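Local coordinates for uricase (Bacillus fastidiosus, PDB 4R8X), which oxidises urate with molecular oxygen as a urate oxidase, probably by way of 5-hydroxyisourate, in the first step of urate breakdown to (S)-allantoin, at residues M5-G10 with V47-E52; Y94-F99 with D107-E112. All coordinates share one frame; numbering follows the deposited sequence.

Contact 1 of 2, residues M5-G10 with V47-E52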
# COMPACT_ATOMS: atom_id res chain seq x y z
N MET D 5 7.11 -15.53 24.31
CA MET D 5 7.17 -14.36 25.18
C MET D 5 8.29 -13.42 24.78
O MET D 5 9.47 -13.73 24.95
CB MET D 5 7.31 -14.76 26.66
CG MET D 5 7.46 -13.57 27.58
SD MET D 5 7.26 -13.94 29.34
CE MET D 5 8.68 -14.97 29.67
N PHE D 6 7.92 -12.27 24.23
CA PHE D 6 8.88 -11.24 23.87
C PHE D 6 8.17 -9.89 23.77
O PHE D 6 6.94 -9.84 23.69
CB PHE D 6 9.62 -11.56 22.56
CG PHE D 6 8.71 -11.78 21.38
CD1 PHE D 6 8.21 -10.71 20.66
CD2 PHE D 6 8.36 -13.06 21.00
CE1 PHE D 6 7.36 -10.91 19.56
CE2 PHE D 6 7.53 -13.27 19.91
CZ PHE D 6 7.03 -12.19 19.19
N TYR D 7 8.92 -8.81 23.78
CA TYR D 7 8.33 -7.51 23.52
C TYR D 7 9.43 -6.58 23.01
O TYR D 7 10.62 -6.84 23.21
CB TYR D 7 7.63 -6.95 24.77
CG TYR D 7 8.56 -6.27 25.73
CD1 TYR D 7 9.55 -6.98 26.41
CD2 TYR D 7 8.45 -4.90 25.96
CE1 TYR D 7 10.40 -6.35 27.29
CE2 TYR D 7 9.29 -4.27 26.84
CZ TYR D 7 10.27 -5.00 27.49
OH TYR D 7 11.12 -4.36 28.36
N GLY D 8 9.04 -5.49 22.35
CA GLY D 8 10.04 -4.61 21.81
C GLY D 8 9.50 -3.40 21.09
O GLY D 8 8.38 -2.95 21.36
N LYS D 9 10.31 -2.86 20.18
CA LYS D 9 9.95 -1.70 19.38
C LYS D 9 10.22 -2.00 17.93
O LYS D 9 11.31 -2.44 17.58
CB LYS D 9 10.77 -0.48 19.82
CG LYS D 9 10.21 0.86 19.37
CD LYS D 9 8.98 1.22 20.17
CE LYS D 9 8.92 2.70 20.48
NZ LYS D 9 7.76 2.96 21.36
N GLY D 10 9.24 -1.74 17.09
CA GLY D 10 9.39 -1.88 15.65
C GLY D 10 9.39 -0.53 14.96
O GLY D 10 9.08 0.47 15.60
N VAL D 47 13.52 -4.40 17.35
CA VAL D 47 14.19 -5.06 18.47
C VAL D 47 13.18 -5.81 19.32
O VAL D 47 12.10 -5.30 19.61
CB VAL D 47 14.98 -4.07 19.36
CG1 VAL D 47 14.10 -2.93 19.88
CG2 VAL D 47 15.67 -4.80 20.51
N ALA D 48 13.54 -7.04 19.71
CA ALA D 48 12.74 -7.83 20.63
C ALA D 48 13.61 -8.26 21.80
O ALA D 48 14.73 -8.74 21.59
CB ALA D 48 12.18 -9.06 19.92
N LEU D 49 13.11 -8.05 23.01
CA LEU D 49 13.79 -8.50 24.23
C LEU D 49 13.14 -9.78 24.74
O LEU D 49 11.92 -9.93 24.69
CB LEU D 49 13.73 -7.41 25.30
CG LEU D 49 14.19 -6.01 24.91
CD1 LEU D 49 14.31 -5.16 26.17
CD2 LEU D 49 15.51 -6.03 24.16
N LYS D 50 13.95 -10.70 25.24
CA LYS D 50 13.45 -11.98 25.75
C LYS D 50 14.08 -12.32 27.09
O LYS D 50 15.22 -11.94 27.37
CB LYS D 50 13.77 -13.11 24.78
CG LYS D 50 13.12 -12.99 23.41
CD LYS D 50 13.61 -14.09 22.48
CE LYS D 50 12.99 -13.95 21.09
NZ LYS D 50 13.43 -15.06 20.19
N GLY D 51 13.34 -13.06 27.89
CA GLY D 51 13.86 -13.60 29.13
C GLY D 51 12.76 -14.09 30.05
O GLY D 51 11.70 -13.49 30.12
N GLU D 52 13.03 -15.17 30.76
CA GLU D 52 12.05 -15.73 31.68
C GLU D 52 11.62 -14.70 32.73
O GLU D 52 10.50 -14.77 33.25
CB GLU D 52 12.62 -16.97 32.38
CG GLU D 52 13.94 -16.72 33.10
CD GLU D 52 14.35 -17.87 34.00
OE1 GLU D 52 13.46 -18.55 34.54
OE2 GLU D 52 15.57 -18.09 34.16
O HOH W 1 11.20 -14.49 26.75

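Contact 2 of 2, residues Y94-F99 with D107-E112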
# COMPACT_ATOMS: atom_id res chain seq x y z
N TYR D 94 26.41 -5.70 17.49
CA TYR D 94 26.88 -4.68 18.42
C TYR D 94 25.76 -4.24 19.37
O TYR D 94 25.94 -4.18 20.59
CB TYR D 94 27.44 -3.50 17.61
CG TYR D 94 27.79 -2.23 18.36
CD1 TYR D 94 28.85 -2.20 19.27
CD2 TYR D 94 27.13 -1.04 18.09
CE1 TYR D 94 29.19 -1.02 19.91
CE2 TYR D 94 27.46 0.13 18.72
CZ TYR D 94 28.49 0.14 19.63
OH TYR D 94 28.82 1.32 20.26
N VAL D 95 24.60 -3.95 18.81
CA VAL D 95 23.44 -3.52 19.60
C VAL D 95 22.89 -4.62 20.52
O VAL D 95 22.61 -4.35 21.69
CB VAL D 95 22.33 -2.95 18.70
CG1 VAL D 95 21.05 -2.69 19.50
CG2 VAL D 95 22.80 -1.66 18.02
N CYS D 96 22.75 -5.83 19.99
CA CYS D 96 22.32 -6.98 20.79
C CYS D 96 23.20 -7.16 22.01
O CYS D 96 22.71 -7.31 23.14
CB CYS D 96 22.38 -8.26 19.97
SG CYS D 96 21.12 -8.46 18.69
N GLU D 97 24.51 -7.17 21.78
CA GLU D 97 25.45 -7.39 22.87
C GLU D 97 25.38 -6.26 23.87
O GLU D 97 25.46 -6.48 25.08
CB GLU D 97 26.85 -7.58 22.31
CG GLU D 97 26.98 -8.93 21.62
CD GLU D 97 28.24 -9.12 20.80
OE1 GLU D 97 28.92 -8.12 20.46
OE2 GLU D 97 28.54 -10.28 20.48
N ALA D 98 25.21 -5.04 23.37
CA ALA D 98 25.12 -3.87 24.24
C ALA D 98 23.89 -3.94 25.15
O ALA D 98 23.98 -3.64 26.34
CB ALA D 98 25.10 -2.59 23.41
N PHE D 99 22.74 -4.32 24.59
CA PHE D 99 21.54 -4.51 25.40
C PHE D 99 21.80 -5.52 26.52
O PHE D 99 21.44 -5.29 27.68
CB PHE D 99 20.36 -4.99 24.54
CG PHE D 99 19.51 -3.90 23.95
CD1 PHE D 99 18.78 -3.04 24.75
CD2 PHE D 99 19.38 -3.78 22.57
CE1 PHE D 99 17.96 -2.06 24.20
CE2 PHE D 99 18.56 -2.81 22.01
CZ PHE D 99 17.86 -1.94 22.83
N ASP D 107 17.62 -12.49 28.78
CA ASP D 107 18.28 -13.73 28.35
C ASP D 107 18.71 -13.66 26.89
O ASP D 107 19.68 -14.30 26.50
CB ASP D 107 17.36 -14.95 28.51
CG ASP D 107 16.95 -15.22 29.95
OD1 ASP D 107 17.66 -14.79 30.88
OD2 ASP D 107 15.91 -15.89 30.14
N ALA D 108 17.98 -12.92 26.07
CA ALA D 108 18.30 -12.83 24.65
C ALA D 108 17.74 -11.55 24.07
O ALA D 108 16.76 -11.00 24.59
CB ALA D 108 17.74 -14.04 23.89
N VAL D 109 18.41 -11.05 23.03
CA VAL D 109 17.96 -9.88 22.29
C VAL D 109 18.02 -10.15 20.79
O VAL D 109 19.04 -10.61 20.28
CB VAL D 109 18.84 -8.65 22.61
CG1 VAL D 109 18.38 -7.43 21.80
CG2 VAL D 109 18.81 -8.35 24.11
N ARG D 110 16.93 -9.85 20.09
CA ARG D 110 16.86 -10.06 18.65
C ARG D 110 16.71 -8.73 17.92
O ARG D 110 15.81 -7.96 18.23
CB ARG D 110 15.65 -10.92 18.31
CG ARG D 110 15.47 -11.22 16.83
CD ARG D 110 14.21 -12.05 16.61
NE ARG D 110 14.03 -12.47 15.21
CZ ARG D 110 14.59 -13.54 14.69
NH1 ARG D 110 15.38 -14.30 15.44
NH2 ARG D 110 14.38 -13.87 13.42
N LEU D 111 17.58 -8.49 16.96
CA LEU D 111 17.46 -7.33 16.09
C LEU D 111 17.24 -7.78 14.66
O LEU D 111 17.94 -8.67 14.16
CB LEU D 111 18.72 -6.47 16.14
CG LEU D 111 18.78 -5.26 17.07
CD1 LEU D 111 17.79 -4.17 16.63
CD2 LEU D 111 18.57 -5.70 18.53
N GLU D 112 16.25 -7.16 14.01
CA GLU D 112 16.02 -7.34 12.58
C GLU D 112 16.15 -5.97 11.92
O GLU D 112 15.78 -4.96 12.51
CB GLU D 112 14.61 -7.87 12.34
CG GLU D 112 14.38 -9.24 12.94
CD GLU D 112 12.94 -9.70 12.83
OE1 GLU D 112 12.14 -9.04 12.13
OE2 GLU D 112 12.60 -10.73 13.46

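Contact 1 of 2, residues M5-G10 with V47-E52
Tyr7 and Leu49 form a hydrogen-bonded pair of the antiparallel sheet in the tunnelling (T-fold) architecture of uricase, where strand 5-17 runs beside strand 40-50. The local strand directions make an angle of 149°, and Lys9 with Val47 is the next hydrogen-bonded pair. Between these pairs lies Gly8, opposite Ala48 with their CA atoms 4.4 Å apart; any CB on Gly8 would run into Val47 O. The Leu49 N bond to Tyr7 O is short, 2.8 Å, whereas the return bond from Tyr7 N to Leu49 O is weak at 3.3 Å. Val47 O accepts Lys9 N and is also approached by Gly8 CA at 3.1 Å. On the face that carries Tyr7 and Leu49, these two side chains cross obliquely, with Tyr7 CE1 4.0 Å from Leu49 CB; Tyr7 OH is bonded to Val67 O, and Met72 of helix 69-82 packs against both residues. Strand 5-17 also pairs antiparallel with a strand of a second subunit, so the sheet continues across that interface. Beyond the Tyr7-Leu49 pair, Met5 bends at chi3 (67°), which brings CE to 3.4 Å from Gly51 O. There the backbones are linked through one water, which donates to Met5 O at 2.6 Å and accepts from Gly51 N at 2.8 Å.

Contact 2 of 2, residues Y94-F99 with D107-E112
The Phe99 ring approaches Val109, its CD2 3.9 Å from Val109 CG1, and stacks on the ring of Phe75 from helix 69-82. A second flat group, the Arg110 guanidinium, is on a side chain that leaves the strand away from the helix: Glu112 OE2 sits at its edge, only 6° out of plane, and takes the NE hydrogen through its anti lone pair at 2.9 Å. That bond forms a salt bridge within the strand, while Arg110 NH1 is paired with Glu149 and Glu161. The Phe99 and Val109 side chains cross at about a right angle. Val109 CG1 is anti to the backbone N (chi1 179°), and its two methyls divide the contact: CG2 meets Phe99 CB at 3.7 Å, while CG1 reaches the ring and comes within 4.1 Å of Cys96 CA. Helix 88-102 is layered on the sheet of the T-fold; the axis of its 94-99 segment passes 8.0 Å from that of strand 108-112 and runs nearly antiparallel to it, at 153°. An alanine at Val109 removes both methyls and would probably open a gap beside Phe99 CB and CD2, leaving the ring less firmly held on that side, though still stacked on Phe75. Further along the strand, Leu111 CD2 touches both Cys96 SG at 3.8 Å and Val95 CG1 at 4.0 Å, with the Leu111 and Val95 side chains at about a right angle. Cys96 SG also lies 3.4 Å from Val109 O.

Contact 1 and contact 2 share one sheet, since strands 40-50 and 108-125 are neighbours in it: Ala48 N lies 2.9 Å from Arg110 O and Lys50 O 2.8 Å from Asp107 N, both probable hydrogen bonds. At that end Asp107 and Ala108 both face Lys50, a classic beta bulge. Contact 1 is partly buried and held by backbone bonds, with strand 5-17 itself pairing with a strand of the second subunit; contact 2 is buried, touched by no other chain, and joins helix to sheet through apolar side chains. The two meet in the core where Val47 CG2 packs on Leu111 CD2 at 3.6 Å. Polar ends converge too: Lys50 and Arg110 both form salt bridges with Glu149.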